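Local coordinates for protein aminotransferase AspB (Helicobacter pylori 26695, PDB 3EZS) that probably works as a pyridoxal 5'-phosphate-dependent transaminase of the class I and II aminotransferase family, moving amino groups between amino acids and oxo acids, at residues A219-L224 with A244-L249; S207-C212 with V223-S228; W179-L184 with M213-E218; V155-L160 with D187-N192. All coordinates share one frame; numbering follows the deposited sequence.

Interaction 1 of 4, residues A219-L224 with A244-L249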
loop_
_atom_site.group_PDB
_atom_site.type_symbol
_atom_site.label_atom_id
_atom_site.label_comp_id
_atom_site.label_asym_id
_atom_site.label_seq_id
_atom_site.Cartn_x
_atom_site.Cartn_y
_atom_site.Cartn_z
ATOM N N ALA A 219 26.526 -9.531 8.531
ATOM C CA ALA A 219 25.739 -8.286 8.674
ATOM C C ALA A 219 24.764 -8.089 7.507
ATOM O O ALA A 219 23.937 -7.161 7.530
ATOM C CB ALA A 219 26.658 -7.061 8.798
ATOM N N PHE A 220 24.865 -8.962 6.499
ATOM C CA PHE A 220 24.000 -8.941 5.321
ATOM C C PHE A 220 24.140 -7.661 4.495
ATOM O O PHE A 220 23.168 -7.200 3.898
ATOM C CB PHE A 220 22.528 -9.169 5.703
ATOM C CG PHE A 220 22.322 -10.292 6.675
ATOM C CD1 PHE A 220 22.684 -11.594 6.332
ATOM C CD2 PHE A 220 21.735 -10.057 7.922
ATOM C CE1 PHE A 220 22.504 -12.656 7.233
ATOM C CE2 PHE A 220 21.532 -11.115 8.825
ATOM C CZ PHE A 220 21.931 -12.424 8.469
ATOM N N LYS A 221 25.346 -7.093 4.485
ATOM C CA LYS A 221 25.663 -5.902 3.697
ATOM C C LYS A 221 25.312 -6.118 2.224
ATOM O O LYS A 221 25.680 -7.159 1.647
ATOM C CB LYS A 221 27.153 -5.570 3.802
ATOM C CG LYS A 221 27.598 -4.366 2.968
ATOM C CD LYS A 221 29.055 -3.995 3.257
ATOM C CE LYS A 221 29.519 -2.739 2.493
ATOM N NZ LYS A 221 29.683 -2.950 1.020
ATOM N N ASN A 222 24.602 -5.138 1.647
ATOM C CA ASN A 222 24.142 -5.137 0.257
ATOM C C ASN A 222 23.102 -6.224 -0.109
ATOM O O ASN A 222 22.718 -6.336 -1.282
ATOM C CB ASN A 222 25.327 -5.250 -0.719
ATOM C CG ASN A 222 26.144 -3.979 -0.814
ATOM O OD1 ASN A 222 26.083 -3.116 0.052
ATOM N ND2 ASN A 222 26.899 -3.855 -1.898
ATOM N N VAL A 223 22.630 -6.986 0.872
ATOM C CA VAL A 223 21.770 -8.147 0.584
ATOM C C VAL A 223 20.452 -8.137 1.363
ATOM O O VAL A 223 20.415 -7.823 2.568
ATOM C CB VAL A 223 22.549 -9.456 0.848
ATOM C CG1 VAL A 223 21.680 -10.697 0.597
ATOM C CG2 VAL A 223 23.834 -9.502 -0.013
ATOM N N LEU A 224 19.384 -8.505 0.651
ATOM C CA LEU A 224 18.021 -8.527 1.167
ATOM C C LEU A 224 17.217 -9.678 0.542
ATOM O O LEU A 224 17.475 -10.093 -0.578
ATOM C CB LEU A 224 17.318 -7.197 0.846
ATOM C CG LEU A 224 17.937 -5.920 1.448
ATOM C CD1 LEU A 224 17.824 -4.784 0.501
ATOM C CD2 LEU A 224 17.386 -5.576 2.822
ATOM N N ALA A 244 14.011 -8.792 4.805
ATOM C CA ALA A 244 15.052 -8.988 5.794
ATOM C C ALA A 244 16.446 -8.902 5.167
ATOM O O ALA A 244 16.644 -9.278 4.000
ATOM C CB ALA A 244 14.855 -10.347 6.482
ATOM N N GLY A 245 17.405 -8.391 5.936
ATOM C CA GLY A 245 18.782 -8.266 5.456
ATOM C C GLY A 245 19.506 -7.053 6.008
ATOM O O GLY A 245 19.381 -6.751 7.191
ATOM N N ASP A 246 20.240 -6.376 5.124
ATOM C CA ASP A 246 21.073 -5.180 5.424
ATOM C C ASP A 246 20.350 -4.165 6.307
ATOM O O ASP A 246 19.462 -3.454 5.835
ATOM C CB ASP A 246 21.493 -4.507 4.113
ATOM C CG ASP A 246 22.618 -3.494 4.282
ATOM O OD1 ASP A 246 22.694 -2.785 5.307
ATOM O OD2 ASP A 246 23.410 -3.384 3.321
ATOM N N SER A 247 20.765 -4.086 7.574
ATOM C CA SER A 247 20.107 -3.232 8.541
ATOM C C SER A 247 20.309 -1.763 8.286
ATOM O O SER A 247 19.540 -0.972 8.794
ATOM C CB SER A 247 20.566 -3.571 9.960
ATOM O OG SER A 247 21.973 -3.403 10.122
ATOM N N ARG A 248 21.349 -1.392 7.535
ATOM C CA ARG A 248 21.613 0.019 7.229
ATOM C C ARG A 248 20.597 0.511 6.200
ATOM O O ARG A 248 20.036 1.594 6.342
ATOM C CB ARG A 248 23.045 0.232 6.709
ATOM C CG ARG A 248 23.420 1.713 6.507
ATOM C CD ARG A 248 24.755 1.900 5.770
ATOM N NE ARG A 248 24.701 1.365 4.404
ATOM C CZ ARG A 248 24.153 1.983 3.352
ATOM N NH1 ARG A 248 23.602 3.189 3.462
ATOM N NH2 ARG A 248 24.156 1.381 2.161
ATOM N N LEU A 249 20.393 -0.287 5.156
ATOM C CA LEU A 249 19.384 0.005 4.143
ATOM C C LEU A 249 17.968 -0.089 4.720
ATOM O O LEU A 249 17.130 0.752 4.418
ATOM C CB LEU A 249 19.521 -0.941 2.946
ATOM C CG LEU A 249 20.791 -0.840 2.098
ATOM C CD1 LEU A 249 20.874 -1.926 1.038
ATOM C CD2 LEU A 249 20.897 0.560 1.463
HETATM O O HOH W 1 22.559 -5.869 9.316
#
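An N-cap that also grips a neighbouring turn joins Asp246, just before helix 247-257, to Asn222 in the type II turn Phe220 to Val223. The carboxylate divides its labour between two atoms. OD2 accepts from Asn222 N at 2.7 Å, on its anti side and somewhat out of the carboxylate plane, whereas OD1 caps the helix by accepting from Arg248 N at 3.0 Å, with a weak further bond from Leu249 N. CG of Asp246 stands anti to the backbone N (chi1 -166°), which places this carboxylate carbon 3.7 Å from Asn222 N. The amide of Asp246 is used as well, its N donating to Val223 O at 2.9 Å. Here strand 223-228 begins where its antiparallel neighbour 241-245 ends, in the mixed sheet of the aminotransferase fold, with Leu224 and Gly245 forming a non-hydrogen-bonded pair. At Gly245 the absence of a side chain permits a close approach, CA lying 3.3 Å from Val223 O in a CA-H...O contact. From the strand, Leu224 CD1 packs 4.2 Å from Leu249 CD1 in the first turn of the helix. A water ties Ala219 O to Ser247 OG, and the amide end of Asn222 bonds to Asp187.

Interaction 2 of 4, residues S207-C212 with V223-S228. With PO4 (phosphate ion), chain C.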
loop_
_atom_site.group_PDB
_atom_site.type_symbol
_atom_site.label_atom_id
_atom_site.label_comp_id
_atom_site.label_asym_id
_atom_site.label_seq_id
_atom_site.Cartn_x
_atom_site.Cartn_y
_atom_site.Cartn_z
ATOM N N SER A 207 17.982 -19.996 1.816
ATOM C CA SER A 207 17.815 -18.542 1.708
ATOM C C SER A 207 19.156 -17.924 1.335
ATOM O O SER A 207 20.203 -18.439 1.683
ATOM C CB SER A 207 17.371 -17.925 3.023
ATOM O OG SER A 207 17.359 -16.512 2.943
ATOM N N LEU A 208 19.104 -16.807 0.629
ATOM C CA LEU A 208 20.297 -16.037 0.283
ATOM C C LEU A 208 21.019 -15.516 1.550
ATOM O O LEU A 208 22.231 -15.247 1.518
ATOM C CB LEU A 208 19.891 -14.876 -0.666
ATOM C CG LEU A 208 20.922 -13.853 -1.153
ATOM C CD1 LEU A 208 22.115 -14.522 -1.882
ATOM C CD2 LEU A 208 20.254 -12.790 -2.054
ATOM N N LEU A 209 20.290 -15.341 2.658
ATOM C CA LEU A 209 20.936 -14.901 3.917
ATOM C C LEU A 209 21.789 -16.019 4.531
ATOM O O LEU A 209 22.749 -15.743 5.293
ATOM C CB LEU A 209 19.937 -14.324 4.934
ATOM C CG LEU A 209 19.094 -13.103 4.522
ATOM C CD1 LEU A 209 18.454 -12.440 5.756
ATOM C CD2 LEU A 209 19.919 -12.072 3.757
ATOM N N GLU A 210 21.478 -17.270 4.202
ATOM C CA GLU A 210 22.331 -18.392 4.648
ATOM C C GLU A 210 23.690 -18.334 3.926
ATOM O O GLU A 210 24.728 -18.667 4.497
ATOM C CB GLU A 210 21.686 -19.741 4.355
ATOM C CG GLU A 210 20.367 -19.998 5.050
ATOM C CD GLU A 210 19.829 -21.405 4.724
ATOM O OE1 GLU A 210 20.532 -22.370 5.028
ATOM O OE2 GLU A 210 18.709 -21.547 4.183
ATOM N N ALA A 211 23.664 -17.934 2.659
ATOM C CA ALA A 211 24.881 -17.777 1.870
ATOM C C ALA A 211 25.748 -16.682 2.486
ATOM O O ALA A 211 26.978 -16.773 2.523
ATOM C CB ALA A 211 24.520 -17.447 0.396
ATOM N N CYS A 212 25.082 -15.641 2.967
ATOM C CA CYS A 212 25.738 -14.533 3.615
ATOM C C CYS A 212 26.532 -14.977 4.829
ATOM O O CYS A 212 27.665 -14.546 5.015
ATOM C CB CYS A 212 24.713 -13.463 4.013
ATOM S SG CYS A 212 24.169 -12.394 2.655
ATOM N N VAL A 223 22.630 -6.986 0.872
ATOM C CA VAL A 223 21.770 -8.147 0.584
ATOM C C VAL A 223 20.452 -8.137 1.363
ATOM O O VAL A 223 20.415 -7.823 2.568
ATOM C CB VAL A 223 22.549 -9.456 0.848
ATOM C CG1 VAL A 223 21.680 -10.697 0.597
ATOM C CG2 VAL A 223 23.834 -9.502 -0.013
ATOM N N LEU A 224 19.384 -8.505 0.651
ATOM C CA LEU A 224 18.021 -8.527 1.167
ATOM C C LEU A 224 17.217 -9.678 0.542
ATOM O O LEU A 224 17.475 -10.093 -0.578
ATOM C CB LEU A 224 17.318 -7.197 0.846
ATOM C CG LEU A 224 17.937 -5.920 1.448
ATOM C CD1 LEU A 224 17.824 -4.784 0.501
ATOM C CD2 LEU A 224 17.386 -5.576 2.822
ATOM N N VAL A 225 16.265 -10.198 1.303
ATOM C CA VAL A 225 15.394 -11.283 0.869
ATOM C C VAL A 225 13.977 -10.809 1.154
ATOM O O VAL A 225 13.738 -10.120 2.136
ATOM C CB VAL A 225 15.695 -12.633 1.599
ATOM C CG1 VAL A 225 17.114 -13.172 1.262
ATOM C CG2 VAL A 225 15.518 -12.498 3.109
ATOM N N ILE A 226 13.047 -11.176 0.290
ATOM C CA ILE A 226 11.653 -10.760 0.385
ATOM C C ILE A 226 10.770 -12.005 0.537
ATOM O O ILE A 226 10.869 -12.933 -0.248
ATOM C CB ILE A 226 11.263 -9.921 -0.864
ATOM C CG1 ILE A 226 12.026 -8.596 -0.843
ATOM C CG2 ILE A 226 9.729 -9.675 -0.923
ATOM C CD1 ILE A 226 11.753 -7.663 -2.032
ATOM N N HIS A 227 9.924 -12.019 1.561
ATOM C CA HIS A 227 9.053 -13.164 1.849
ATOM C C HIS A 227 7.596 -12.751 1.872
ATOM O O HIS A 227 7.283 -11.566 2.004
ATOM C CB HIS A 227 9.465 -13.828 3.171
ATOM C CG HIS A 227 10.759 -14.586 3.088
ATOM N ND1 HIS A 227 10.815 -15.965 3.066
ATOM C CD2 HIS A 227 12.046 -14.156 2.999
ATOM C CE1 HIS A 227 12.078 -16.354 2.991
ATOM N NE2 HIS A 227 12.848 -15.279 2.947
ATOM N N SER A 228 6.719 -13.740 1.705
ATOM C CA SER A 228 5.272 -13.549 1.718
ATOM C C SER A 228 4.598 -14.743 2.365
ATOM O O SER A 228 5.086 -15.842 2.260
ATOM C CB SER A 228 4.739 -13.435 0.301
ATOM O OG SER A 228 3.317 -13.392 0.296
HETATM P P PO4 C . 2.121 -11.468 -2.538
HETATM O O1 PO4 C . 2.981 -11.602 -1.312
HETATM O O2 PO4 C . 1.886 -10.031 -2.862
HETATM O O3 PO4 C . 0.796 -12.093 -2.281
HETATM O O4 PO4 C . 2.850 -12.081 -3.695
#
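Val223 CG1 fits among three side chains of helix 208-214: Cys212 SG at 3.6 Å, Leu208 CD2 at 3.7 Å and Leu209 CD2 at 3.9 Å. The valine methyl reaches them by standing anti to its own backbone N (chi1 178°). Leu208 extends in the same manner, its CG anti to N, and meets Val223 obliquely; Leu209 instead has CG anti to the carbonyl carbon (chi1 -59°), and slides past Val223 in the opposite direction. Leu209 CG also rests 3.8 Å from Val225 CG1, a methyl that Leu208 CB touches at a similar distance. This is the helix-on-sheet layer of a beta-alpha-beta unit formed by strand 189-193, helix 208-214 and strand 223-228, the axis of 208-212 passing 8.7 Å from that of strand 223-228 at its closest, roughly antiparallel (154°). Ser207 begins the helix through a capping box: its OG accepts from Leu209 N at 3.2 Å, while Glu210 OE2 accepts from Ser207 N at 2.9 Å. The same OG touches Val225 CG1 and bonds to Glu194. At the far end of the strand, Ser228 lies beside a phosphate ion also held by Ser230, Arg239, Ser91 and Arg92, a place consistent with the family's cofactor-phosphate pocket.

Interaction 3 of 4, residues W179-L184 with M213-E218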
loop_
_atom_site.group_PDB
_atom_site.type_symbol
_atom_site.label_atom_id
_atom_site.label_comp_id
_atom_site.label_asym_id
_atom_site.label_seq_id
_atom_site.Cartn_x
_atom_site.Cartn_y
_atom_site.Cartn_z
ATOM N N TRP A 179 27.090 -15.195 -5.780
ATOM C CA TRP A 179 26.381 -13.933 -5.983
ATOM C C TRP A 179 26.666 -12.949 -4.860
ATOM O O TRP A 179 26.870 -11.774 -5.125
ATOM C CB TRP A 179 24.879 -14.137 -6.114
ATOM C CG TRP A 179 24.418 -14.515 -7.482
ATOM C CD1 TRP A 179 23.980 -15.734 -7.888
ATOM C CD2 TRP A 179 24.352 -13.657 -8.634
ATOM N NE1 TRP A 179 23.641 -15.694 -9.207
ATOM C CE2 TRP A 179 23.849 -14.430 -9.696
ATOM C CE3 TRP A 179 24.637 -12.307 -8.860
ATOM C CZ2 TRP A 179 23.638 -13.905 -10.980
ATOM C CZ3 TRP A 179 24.434 -11.784 -10.146
ATOM C CH2 TRP A 179 23.940 -12.587 -11.182
ATOM N N VAL A 180 26.692 -13.417 -3.617
ATOM C CA VAL A 180 26.981 -12.530 -2.497
ATOM C C VAL A 180 28.371 -11.912 -2.678
ATOM O O VAL A 180 28.547 -10.700 -2.536
ATOM C CB VAL A 180 26.859 -13.261 -1.129
ATOM C CG1 VAL A 180 27.487 -12.437 0.002
ATOM C CG2 VAL A 180 25.399 -13.589 -0.830
ATOM N N LYS A 181 29.350 -12.745 -3.014
ATOM C CA LYS A 181 30.716 -12.265 -3.238
ATOM C C LYS A 181 30.810 -11.254 -4.391
ATOM O O LYS A 181 31.568 -10.281 -4.313
ATOM C CB LYS A 181 31.661 -13.445 -3.464
ATOM C CG LYS A 181 31.865 -14.305 -2.203
ATOM C CD LYS A 181 32.812 -15.472 -2.446
ATOM C CE LYS A 181 33.021 -16.328 -1.193
ATOM N NZ LYS A 181 33.712 -15.584 -0.103
ATOM N N LEU A 182 30.065 -11.485 -5.468
ATOM C CA LEU A 182 30.027 -10.518 -6.570
ATOM C C LEU A 182 29.406 -9.183 -6.117
ATOM O O LEU A 182 29.936 -8.118 -6.419
ATOM C CB LEU A 182 29.279 -11.086 -7.765
ATOM C CG LEU A 182 30.028 -12.235 -8.459
ATOM C CD1 LEU A 182 29.119 -12.926 -9.473
ATOM C CD2 LEU A 182 31.349 -11.753 -9.105
ATOM N N ALA A 183 28.311 -9.252 -5.364
ATOM C CA ALA A 183 27.649 -8.065 -4.828
ATOM C C ALA A 183 28.618 -7.239 -3.974
ATOM O O ALA A 183 28.634 -6.011 -4.051
ATOM C CB ALA A 183 26.434 -8.468 -3.998
ATOM N N LEU A 184 29.411 -7.912 -3.147
ATOM C CA LEU A 184 30.368 -7.207 -2.288
ATOM C C LEU A 184 31.569 -6.715 -3.079
ATOM O O LEU A 184 32.067 -5.637 -2.807
ATOM C CB LEU A 184 30.819 -8.094 -1.118
ATOM C CG LEU A 184 29.720 -8.506 -0.133
ATOM C CD1 LEU A 184 30.295 -9.432 0.955
ATOM C CD2 LEU A 184 29.044 -7.254 0.466
HETATM N N MSE A 213 25.927 -15.825 5.654
HETATM C CA MSE A 213 26.571 -16.344 6.850
HETATM C C MSE A 213 27.840 -17.121 6.480
HETATM O O MSE A 213 28.858 -17.004 7.163
HETATM C CB MSE A 213 25.642 -17.278 7.620
HETATM C CG MSE A 213 24.332 -16.682 8.091
HETATM SE SE MSE A 213 24.489 -15.152 9.231
HETATM C CE MSE A 213 25.414 -15.980 10.737
ATOM N N LEU A 214 27.772 -17.893 5.397
ATOM C CA LEU A 214 28.901 -18.716 4.943
ATOM C C LEU A 214 29.913 -17.991 4.058
ATOM O O LEU A 214 30.957 -18.561 3.754
ATOM C CB LEU A 214 28.390 -19.955 4.183
ATOM C CG LEU A 214 27.620 -20.984 5.014
ATOM C CD1 LEU A 214 26.901 -21.946 4.106
ATOM C CD2 LEU A 214 28.555 -21.720 5.985
ATOM N N ALA A 215 29.612 -16.763 3.638
ATOM C CA ALA A 215 30.511 -15.977 2.785
ATOM C C ALA A 215 31.178 -14.856 3.562
ATOM O O ALA A 215 31.702 -13.931 2.945
ATOM C CB ALA A 215 29.737 -15.380 1.608
ATOM N N GLY A 216 31.159 -14.923 4.896
ATOM C CA GLY A 216 31.736 -13.874 5.739
ATOM C C GLY A 216 30.974 -12.543 5.730
ATOM O O GLY A 216 31.567 -11.488 5.953
ATOM N N ASN A 217 29.663 -12.595 5.497
ATOM C CA ASN A 217 28.827 -11.399 5.402
ATOM C C ASN A 217 27.613 -11.512 6.330
ATOM O O ASN A 217 26.459 -11.348 5.930
ATOM C CB ASN A 217 28.395 -11.181 3.941
ATOM C CG ASN A 217 27.644 -9.893 3.747
ATOM O OD1 ASN A 217 27.925 -8.891 4.407
ATOM N ND2 ASN A 217 26.672 -9.908 2.842
ATOM N N GLU A 218 27.926 -11.735 7.597
ATOM C CA GLU A 218 26.969 -11.941 8.670
ATOM C C GLU A 218 26.100 -10.708 8.980
ATOM O O GLU A 218 25.049 -10.830 9.611
ATOM C CB GLU A 218 27.757 -12.422 9.895
ATOM C CG GLU A 218 26.930 -12.867 11.078
#
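Val180 of helix 173-186 meets Ala215 and Asn217, in the segment that follows helix 208-214, through one methyl, and Leu184, a turn further along, adds the rest of the apolar contact. Val180 CG1, anti to its backbone N (chi1 166°), lies 4.0 Å from Ala215 CB and 3.9 Å from Asn217 ND2, so a single methyl spans the methyl of the alanine and the amide of the asparagine. Leu184 works by its CD1, which rests 3.9 Å from Asn217 CG and equally close to Asn217 CB, brushing the amide side chain over its carbon stem. The backbones stay well apart, the nearest CA atoms being those of Lys181 and Ala215 at 7.1 Å, and side chains do the bridging. Such packing of consecutive helices against each other, both lying over the central sheet, is a recurrent feature of alpha/beta domains, and here it sets the C-terminal turns of one helix against the exit of the next.

Among polar groups no hydrogen bond crosses between the two segments. The bent end of Lys181 brings NZ to 4.0 Å from Ala215 O, an approach too long for a bond, at the exposed margin. Asn217 has its CG anti to N (chi1 -174°) and points toward helix 173-186, yet ND2 finds its partner elsewhere, donating to Lys221 O in the turn that leads to strand 223-228. That bond restrains the amide, while Asn217 CB and CG lie against Leu184. Deeper in, Val180 continues onto Leu208, Ala211 and Cys212 of helix 208-214.

Interaction 4 of 4, residues V155-L160 with D187-N192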
loop_
_atom_site.group_PDB
_atom_site.type_symbol
_atom_site.label_atom_id
_atom_site.label_comp_id
_atom_site.label_asym_id
_atom_site.label_seq_id
_atom_site.Cartn_x
_atom_site.Cartn_y
_atom_site.Cartn_z
ATOM N N VAL A 155 25.900 -2.756 -13.256
ATOM C CA VAL A 155 24.647 -2.970 -12.551
ATOM C C VAL A 155 24.663 -2.362 -11.140
ATOM O O VAL A 155 25.698 -2.293 -10.488
ATOM C CB VAL A 155 24.274 -4.493 -12.522
ATOM C CG1 VAL A 155 25.191 -5.255 -11.571
ATOM C CG2 VAL A 155 22.818 -4.693 -12.139
ATOM N N ASP A 156 23.491 -1.910 -10.711
ATOM C CA ASP A 156 23.275 -1.287 -9.403
ATOM C C ASP A 156 22.441 -2.150 -8.454
ATOM O O ASP A 156 22.580 -2.063 -7.240
ATOM C CB ASP A 156 22.532 0.042 -9.606
ATOM C CG ASP A 156 23.314 1.024 -10.462
ATOM O OD1 ASP A 156 24.504 1.234 -10.166
ATOM O OD2 ASP A 156 22.739 1.608 -11.413
ATOM N N LEU A 157 21.553 -2.950 -9.018
ATOM C CA LEU A 157 20.643 -3.767 -8.254
ATOM C C LEU A 157 20.393 -5.024 -9.060
ATOM O O LEU A 157 20.138 -4.945 -10.256
ATOM C CB LEU A 157 19.326 -3.011 -8.022
ATOM C CG LEU A 157 18.164 -3.780 -7.368
ATOM C CD1 LEU A 157 18.510 -4.067 -5.927
ATOM C CD2 LEU A 157 16.864 -3.021 -7.437
ATOM N N VAL A 158 20.512 -6.178 -8.411
ATOM C CA VAL A 158 20.228 -7.462 -9.045
ATOM C C VAL A 158 19.112 -8.146 -8.248
ATOM O O VAL A 158 19.188 -8.255 -7.012
ATOM C CB VAL A 158 21.444 -8.400 -9.101
ATOM C CG1 VAL A 158 21.026 -9.767 -9.703
ATOM C CG2 VAL A 158 22.575 -7.762 -9.893
ATOM N N ILE A 159 18.083 -8.577 -8.967
ATOM C CA ILE A 159 16.946 -9.280 -8.380
ATOM C C ILE A 159 16.946 -10.715 -8.863
ATOM O O ILE A 159 16.864 -10.968 -10.061
ATOM C CB ILE A 159 15.597 -8.669 -8.804
ATOM C CG1 ILE A 159 15.517 -7.189 -8.427
ATOM C CG2 ILE A 159 14.438 -9.427 -8.153
ATOM C CD1 ILE A 159 14.291 -6.487 -8.970
ATOM N N LEU A 160 17.091 -11.653 -7.931
ATOM C CA LEU A 160 16.989 -13.071 -8.223
ATOM C C LEU A 160 15.626 -13.522 -7.701
ATOM O O LEU A 160 14.993 -12.822 -6.885
ATOM C CB LEU A 160 18.099 -13.868 -7.538
ATOM C CG LEU A 160 19.552 -13.468 -7.842
ATOM C CD1 LEU A 160 20.496 -14.207 -6.886
ATOM C CD2 LEU A 160 19.926 -13.708 -9.315
ATOM N N ASP A 187 30.120 -3.966 -5.432
ATOM C CA ASP A 187 29.283 -3.026 -4.685
ATOM C C ASP A 187 27.931 -2.720 -5.366
ATOM O O ASP A 187 27.642 -1.570 -5.718
ATOM C CB ASP A 187 30.055 -1.731 -4.359
ATOM C CG ASP A 187 29.388 -0.906 -3.243
ATOM O OD1 ASP A 187 28.564 -1.462 -2.482
ATOM O OD2 ASP A 187 29.705 0.295 -3.114
ATOM N N PHE A 188 27.134 -3.765 -5.598
ATOM C CA PHE A 188 25.743 -3.592 -6.051
ATOM C C PHE A 188 24.808 -4.240 -5.020
ATOM O O PHE A 188 25.248 -5.036 -4.186
ATOM C CB PHE A 188 25.469 -4.098 -7.476
ATOM C CG PHE A 188 25.764 -5.543 -7.694
ATOM C CD1 PHE A 188 24.858 -6.520 -7.316
ATOM C CD2 PHE A 188 26.941 -5.933 -8.342
ATOM C CE1 PHE A 188 25.125 -7.864 -7.537
ATOM C CE2 PHE A 188 27.223 -7.286 -8.575
ATOM C CZ PHE A 188 26.307 -8.252 -8.180
ATOM N N ILE A 189 23.537 -3.847 -5.059
ATOM C CA ILE A 189 22.522 -4.362 -4.163
ATOM C C ILE A 189 21.944 -5.644 -4.764
ATOM O O ILE A 189 21.618 -5.684 -5.944
ATOM C CB ILE A 189 21.394 -3.326 -3.909
ATOM C CG1 ILE A 189 21.972 -2.025 -3.343
ATOM C CG2 ILE A 189 20.291 -3.930 -2.994
ATOM C CD1 ILE A 189 22.876 -2.210 -2.148
ATOM N N LEU A 190 21.830 -6.680 -3.935
ATOM C CA LEU A 190 21.357 -7.991 -4.352
ATOM C C LEU A 190 20.138 -8.423 -3.545
ATOM O O LEU A 190 20.204 -8.482 -2.330
ATOM C CB LEU A 190 22.469 -9.023 -4.131
ATOM C CG LEU A 190 22.180 -10.487 -4.515
ATOM C CD1 LEU A 190 21.980 -10.661 -6.030
ATOM C CD2 LEU A 190 23.310 -11.370 -4.002
ATOM N N ILE A 191 19.049 -8.753 -4.230
ATOM C CA ILE A 191 17.807 -9.188 -3.586
ATOM C C ILE A 191 17.372 -10.550 -4.113
ATOM O O ILE A 191 17.524 -10.830 -5.292
ATOM C CB ILE A 191 16.632 -8.221 -3.946
ATOM C CG1 ILE A 191 16.858 -6.823 -3.373
ATOM C CG2 ILE A 191 15.289 -8.767 -3.459
ATOM C CD1 ILE A 191 15.829 -5.807 -3.927
ATOM N N ASN A 192 16.833 -11.399 -3.244
ATOM C CA ASN A 192 16.196 -12.613 -3.702
ATOM C C ASN A 192 14.711 -12.565 -3.310
ATOM O O ASN A 192 14.364 -12.335 -2.149
ATOM C CB ASN A 192 16.860 -13.873 -3.150
ATOM C CG ASN A 192 16.316 -15.165 -3.796
ATOM O OD1 ASN A 192 15.854 -15.163 -4.934
ATOM N ND2 ASN A 192 16.394 -16.270 -3.062
HETATM O O HOH W 2 26.003 0.680 -7.674
#
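Ile191 N donates to Val158 O at 2.8 Å in a regular parallel ladder, in which Val158 N turns to Ile189 O at 2.7 Å, a simple case of how a sheet satisfies its own amides. Ile189 N donates to Asp156 O at 3.0 Å, approaching from above the carbonyl plane, 39° out of it. The other three donors lie more nearly in line with their carbonyls; the third of these bonds runs from Leu160 N to Ile191 O at 2.8 Å, with an N-H...O angle of 177°. The remaining edges of the two strands are served by their neighbours, Leu157 and Ile159 bonding with Ala112, and Leu190 with Asn222.

Side-chain polar groups find partners around the ladder. Asp156 OD2 accepts from Thr110 N, and Asp156 OD1 accepts from a water at 3.0 Å that also reaches Asp187 O weakly. Asn192 OD1 sits beside Leu160 O, acceptor next to acceptor, and takes its bond from Ser162 N, while ND2 donates to Glu194.

Apolar groups close the rest. Val155 CG1 lies over one face of the Phe188 ring in a CH-pi contact, 4.1 Å from its centroid. Val158 CG2 comes 3.5 Å from Phe188 CE1, and Leu157 CD1 is tightly packed 3.4 Å from Ile189 CG2. Trp179 of the intervening helix 173-186 touches Val158, Leu160 and Leu190, whereas Leu157 and Ile191 meet helix 92-102. Strand, helix and adjacent parallel strand make this a beta-alpha-beta crossover, the building unit of the aminotransferase large domain.

The four contacts cluster in one region of the fold, with centres 9 to 12 Å apart. Interaction 4 pairs strands 157-160 and 189-193, interaction 2 lays helix 208-214 on strand 223-228, and interaction 1 joins that strand to 241-245, so together they cover four adjacent strands of the mixed sheet. Interaction 3 links helices 173-186 and 208-214 above it. Along the chain, interaction 4 closes before interactions 1 and 2 open, while interaction 3 alternates with both 4 and 2 and closes before interaction 1 opens. Interactions 1 and 2 share Val223 and Leu224. Successive strand-helix units thus pack against one another, and strand 223-228 runs from this packed end toward the phosphate site.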